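Local structure of coclaurine N-methyltransferase (Coptis japonica, 6GKV) at residues Ile24-Arg29 against Leu328-Glu332; Glu31-Arg35 against Leu240-Phe246. The protein transfers a methyl group from S-adenosyl-L-methionine to the ring nitrogen of coclaurine and related tetrahydroisoquinolines in plant alkaloid biosynthesis. One frame throughout, in Å; residues are numbered along the deposited sequence.

Contact 1. Residues Ile24-Arg29 against Leu328-Glu332. With F2W (6,7-dimethoxy-2-methyl-1,2,3,4-tetrahydroisoquinolin-2-ium), chain D.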
# COMPACT_ATOMS: atom_id res chain seq x y z
N ILE A 24 10.52 26.48 20.37
CA ILE A 24 11.15 25.46 19.54
C ILE A 24 10.09 24.60 18.89
O ILE A 24 10.14 24.33 17.69
CB ILE A 24 12.11 24.52 20.33
CG1 ILE A 24 13.18 25.30 21.12
CG2 ILE A 24 12.79 23.51 19.39
CD1 ILE A 24 14.10 24.38 21.93
N LYS A 25 9.11 24.18 19.70
CA LYS A 25 7.96 23.41 19.22
C LYS A 25 7.19 24.19 18.14
O LYS A 25 6.89 23.65 17.08
CB LYS A 25 7.02 23.07 20.37
CG LYS A 25 7.57 21.98 21.33
CD LYS A 25 6.78 21.96 22.64
CE LYS A 25 7.14 20.76 23.50
NZ LYS A 25 6.40 20.78 24.81
N GLN A 26 6.91 25.46 18.40
CA GLN A 26 6.29 26.30 17.39
C GLN A 26 7.05 26.32 16.07
O GLN A 26 6.45 26.26 15.01
CB GLN A 26 6.14 27.73 17.92
CG GLN A 26 5.32 28.62 17.01
CD GLN A 26 5.06 29.98 17.63
OE1 GLN A 26 5.27 31.01 16.99
NE2 GLN A 26 4.62 29.98 18.87
N LEU A 27 8.38 26.41 16.12
CA LEU A 27 9.17 26.51 14.88
C LEU A 27 9.22 25.17 14.15
O LEU A 27 9.27 25.12 12.92
CB LEU A 27 10.59 27.00 15.17
CG LEU A 27 10.72 28.46 15.61
CD1 LEU A 27 12.16 28.79 16.02
CD2 LEU A 27 10.27 29.38 14.49
N ILE A 28 9.25 24.09 14.93
CA ILE A 28 9.27 22.74 14.39
C ILE A 28 7.96 22.50 13.64
O ILE A 28 7.98 22.09 12.48
CB ILE A 28 9.49 21.68 15.50
CG1 ILE A 28 10.94 21.76 15.99
CG2 ILE A 28 9.20 20.30 14.99
CD1 ILE A 28 11.31 20.75 17.05
N ARG A 29 6.84 22.82 14.28
CA ARG A 29 5.52 22.64 13.68
C ARG A 29 5.40 23.35 12.34
O ARG A 29 4.66 22.90 11.46
CB ARG A 29 4.41 23.16 14.59
CG ARG A 29 4.29 22.39 15.85
CD ARG A 29 2.98 22.64 16.49
NE ARG A 29 3.07 22.29 17.88
CZ ARG A 29 3.11 23.17 18.87
NH1 ARG A 29 3.03 24.48 18.58
NH2 ARG A 29 3.21 22.76 20.13
N LEU A 328 12.55 16.61 21.18
CA LEU A 328 11.57 17.61 20.78
C LEU A 328 11.14 17.34 19.35
O LEU A 328 9.93 17.43 19.04
CB LEU A 328 12.15 19.02 20.89
CG LEU A 328 12.47 19.64 22.27
CD1 LEU A 328 12.98 21.02 22.03
CD2 LEU A 328 11.24 19.71 23.17
N SER A 329 12.12 17.06 18.48
CA SER A 329 11.82 16.63 17.12
C SER A 329 10.86 15.42 17.14
O SER A 329 9.85 15.42 16.46
CB SER A 329 13.08 16.26 16.36
OG SER A 329 13.84 17.41 16.08
N GLY A 330 11.19 14.42 17.95
CA GLY A 330 10.34 13.26 18.10
C GLY A 330 8.94 13.59 18.60
O GLY A 330 7.95 13.12 18.04
N MET A 331 8.86 14.40 19.65
CA MET A 331 7.56 14.80 20.19
C MET A 331 6.63 15.45 19.17
O MET A 331 5.50 15.05 18.99
CB MET A 331 7.73 15.76 21.36
CG MET A 331 7.74 15.09 22.70
SD MET A 331 7.96 16.31 24.01
CE MET A 331 6.45 17.23 23.86
N GLU A 332 7.12 16.48 18.50
CA GLU A 332 6.27 17.26 17.64
C GLU A 332 5.98 16.56 16.33
O GLU A 332 4.91 16.73 15.76
CB GLU A 332 6.90 18.63 17.36
CG GLU A 332 6.98 19.55 18.57
CD GLU A 332 5.67 19.72 19.27
OE1 GLU A 332 4.70 20.19 18.61
OE2 GLU A 332 5.60 19.40 20.48
CAM F2W D . 13.23 11.38 17.41
OAK F2W D . 12.90 11.24 16.01
CAB F2W D . 13.27 9.99 15.56
CAA F2W D . 13.84 9.02 16.38
CAF F2W D . 14.20 7.80 15.81
CAJ F2W D . 14.73 6.76 16.55
CAI F2W D . 15.56 5.68 15.78
NAH F2W D . 14.63 5.14 14.79
CAO F2W D . 15.52 4.34 13.93
CAG F2W D . 14.38 6.35 14.01
CAE F2W D . 13.91 7.53 14.50
CAD F2W D . 13.36 8.51 13.67
CAC F2W D . 13.01 9.73 14.22
OAL F2W D . 12.46 10.77 13.51
CAN F2W D . 12.16 10.58 12.12
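Two helices cross here, with short axes 9.9 Å apart at closest approach and inclined at -60°, and side chains of differing character fill the gap between them. Ile24 and Ile28, one helical turn apart, both direct their CA-to-CB bonds toward 328-332. Each is an mt rotamer, an extended form that carries the CD1 methyl across the interface: Ile24 CD1 meets Leu328 CD1 at 3.5 Å, and Ile28 CD1 lies 4.3 Å from Leu328 CB. Leu328 is also mt, the rotamer leucine commonly takes on a helix. The second branch of Ile28 is used too, its CG2 resting 3.7 Å from Glu332 CB.

Glu332 is buried, but its carboxylate reaches Arg29 at the exposed margin, which suits a residue with both methylenes and a charge. With chi1 and chi2 both m, its chain folds back, so that CB packs against isoleucine while the carboxylate meets the guanidinium. The salt bridge, Arg29 NE to Glu332 OE1 at 2.8 Å, contains a hydrogen bond that is weak in angle. Lys25 is stretched out, chi2 to chi4 all t, and works through its aliphatic stem: Lys25 CG lies 3.4 Å from Glu332 OE2, and Lys25 CE 3.6 Å from Met331 CE.

Ser329 turns its CA-to-CB bond away and bonds through OG to Gly325 O within its own helix. Gly330 CA lies 3.5 Å from F2W CAM, a methoxy carbon; a CB there would clash with it. This is helix-helix packing in which helix 313-335 is backed by helix 21-39, the second helix of the chain, while contributing Gly330 to the methylated alkaloid's pocket.

Contact 2. Residues Glu31-Arg35 against Leu240-Phe246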
# COMPACT_ATOMS: atom_id res chain seq x y z
N GLU A 31 7.81 23.81 10.17
CA GLU A 31 8.54 23.02 9.17
C GLU A 31 7.74 21.77 8.82
O GLU A 31 7.60 21.43 7.64
CB GLU A 31 9.95 22.65 9.66
CG GLU A 31 10.91 23.81 9.70
CD GLU A 31 10.92 24.60 8.40
OE1 GLU A 31 11.17 24.00 7.33
OE2 GLU A 31 10.68 25.83 8.46
N LEU A 32 7.25 21.09 9.85
CA LEU A 32 6.36 19.95 9.69
C LEU A 32 5.24 20.29 8.71
O LEU A 32 5.10 19.64 7.68
CB LEU A 32 5.79 19.53 11.03
CG LEU A 32 6.78 18.89 11.98
CD1 LEU A 32 6.03 18.32 13.17
CD2 LEU A 32 7.57 17.81 11.24
N ALA A 33 4.46 21.31 9.04
CA ALA A 33 3.42 21.83 8.16
C ALA A 33 3.91 21.90 6.73
O ALA A 33 3.25 21.43 5.82
CB ALA A 33 2.96 23.20 8.63
N ARG A 34 5.10 22.46 6.55
CA ARG A 34 5.65 22.62 5.21
C ARG A 34 6.05 21.29 4.55
O ARG A 34 6.07 21.21 3.32
CB ARG A 34 6.86 23.54 5.24
CG ARG A 34 6.56 25.02 5.52
CD ARG A 34 7.88 25.82 5.57
NE ARG A 34 8.54 25.85 4.27
CZ ARG A 34 9.79 25.47 4.03
NH1 ARG A 34 10.58 25.03 5.01
NH2 ARG A 34 10.26 25.53 2.79
N ARG A 35 6.40 20.28 5.35
CA ARG A 35 6.76 18.98 4.79
C ARG A 35 5.49 18.27 4.32
O ARG A 35 5.45 17.68 3.24
CB ARG A 35 7.52 18.11 5.80
CG ARG A 35 7.98 16.75 5.22
CD ARG A 35 9.47 16.76 5.05
NE ARG A 35 9.88 16.55 3.67
CZ ARG A 35 11.10 16.79 3.22
NH1 ARG A 35 11.39 16.57 1.94
NH2 ARG A 35 12.03 17.23 4.05
N LEU A 240 13.95 20.33 2.54
CA LEU A 240 12.99 20.80 1.53
C LEU A 240 13.63 21.84 0.67
O LEU A 240 13.71 21.72 -0.56
CB LEU A 240 11.75 21.42 2.17
CG LEU A 240 10.82 20.54 2.97
CD1 LEU A 240 9.86 21.40 3.76
CD2 LEU A 240 10.10 19.74 1.97
N ASP A 241 14.07 22.89 1.35
CA ASP A 241 14.77 24.00 0.76
C ASP A 241 15.74 24.55 1.82
O ASP A 241 15.82 24.01 2.92
CB ASP A 241 13.79 25.07 0.29
CG ASP A 241 12.89 25.59 1.39
OD1 ASP A 241 13.02 25.17 2.57
OD2 ASP A 241 12.03 26.43 1.09
N ASP A 242 16.44 25.63 1.48
CA ASP A 242 17.42 26.23 2.38
C ASP A 242 16.83 26.67 3.72
O ASP A 242 17.51 26.63 4.74
CB ASP A 242 18.09 27.41 1.69
CG ASP A 242 18.92 26.99 0.50
OD1 ASP A 242 20.01 26.41 0.71
OD2 ASP A 242 18.48 27.24 -0.65
N ASP A 243 15.56 27.08 3.71
CA ASP A 243 14.89 27.50 4.94
C ASP A 243 14.48 26.34 5.84
O ASP A 243 14.02 26.55 6.96
CB ASP A 243 13.66 28.36 4.61
CG ASP A 243 14.03 29.72 4.03
OD1 ASP A 243 14.41 29.80 2.84
OD2 ASP A 243 13.96 30.73 4.77
N ASP A 244 14.67 25.11 5.36
CA ASP A 244 14.42 23.90 6.15
C ASP A 244 15.62 23.61 7.05
O ASP A 244 16.62 23.03 6.60
CB ASP A 244 14.14 22.70 5.24
CG ASP A 244 13.86 21.39 6.00
OD1 ASP A 244 13.82 21.38 7.25
OD2 ASP A 244 13.66 20.36 5.31
N TRP A 245 15.51 24.02 8.31
CA TRP A 245 16.55 23.77 9.30
C TRP A 245 16.28 22.47 10.07
O TRP A 245 17.18 21.90 10.67
CB TRP A 245 16.65 24.95 10.28
CG TRP A 245 15.40 25.16 11.02
CD1 TRP A 245 14.34 25.93 10.63
CD2 TRP A 245 15.02 24.54 12.24
NE1 TRP A 245 13.32 25.84 11.55
CE2 TRP A 245 13.72 24.98 12.58
CE3 TRP A 245 15.66 23.64 13.12
CZ2 TRP A 245 13.02 24.58 13.71
CZ3 TRP A 245 14.97 23.24 14.29
CH2 TRP A 245 13.67 23.70 14.56
N PHE A 246 15.03 22.00 10.02
CA PHE A 246 14.59 20.88 10.87
C PHE A 246 15.08 19.51 10.37
O PHE A 246 15.38 18.60 11.17
CB PHE A 246 13.04 20.88 10.95
CG PHE A 246 12.46 19.70 11.71
CD1 PHE A 246 12.48 19.66 13.10
CD2 PHE A 246 11.86 18.65 11.03
CE1 PHE A 246 11.95 18.58 13.79
CE2 PHE A 246 11.34 17.58 11.72
CZ PHE A 246 11.38 17.55 13.10
O HOH W 1 10.33 26.99 11.48
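Arginines of a helix meet acidic residues of a loop, and most of the charges find partners. Arg34 NH2 donates to Asp241 OD1 at 2.8 Å with good geometry and lies 2.6 Å from Asp241 OD2, while Arg34 NH1 gives a weak hydrogen bond to Glu31 OE1 (2.6 Å), one turn back on the helix. Glu31, Arg34 and Asp241 thus form a salt-bridge network. The other carboxylate oxygen, Glu31 OE2, accepts from a water at 3.3 Å, which in turn accepts from Trp245 NE1 at 3.2 Å.

Asp244 braces the loop from within. Its OD2 takes Leu240 N (2.8 Å) and Thr247 OG1, its OD1 a weak bond from Phe246 N (3.1 Å), and Asp244 N closes the type I turn on Asp241 O at 2.9 Å. Arg35 NH2 makes a long salt bridge to Asp244 OD2 (3.7 Å) but hydrogen-bonds to Glu238 O. Leucine suits position 240 because its two methyls cover guanidinium faces, CD1 that of Arg34 and CD2 that of Arg35.

The loop between strands 235-236 and 257-258 is wedged among helices: Trp245 packs on helix 2-16, Phe246 on Leu32 and helix 313-335, and Asp243 forms a salt bridge with Lys3 of helix 2-16.

Overall arrangement
Successive turns of helix 21-39 serve both contacts, whose centres lie 12 Å apart, with contact 2 nested inside the chain loop that contact 1 closes. Both are largely buried. Contact 1 joins helix to helix and is mainly aliphatic, with one salt bridge at its exposed margin; contact 2 holds an irregular loop, and there charged side chains do more of the work, while the loop is braced by bonds of its own. The two meet directly: Phe246 CE1 lies 3.2 Å from Ser329 OG and 3.5 Å from Ile28 CG2, so loop, helix 21-39 and helix 313-335 meet around the Phe246 ring. Contact 1 supplies a residue to the F2W pocket, whereas the Phe246 side chain remains about 7 Å from the ligand.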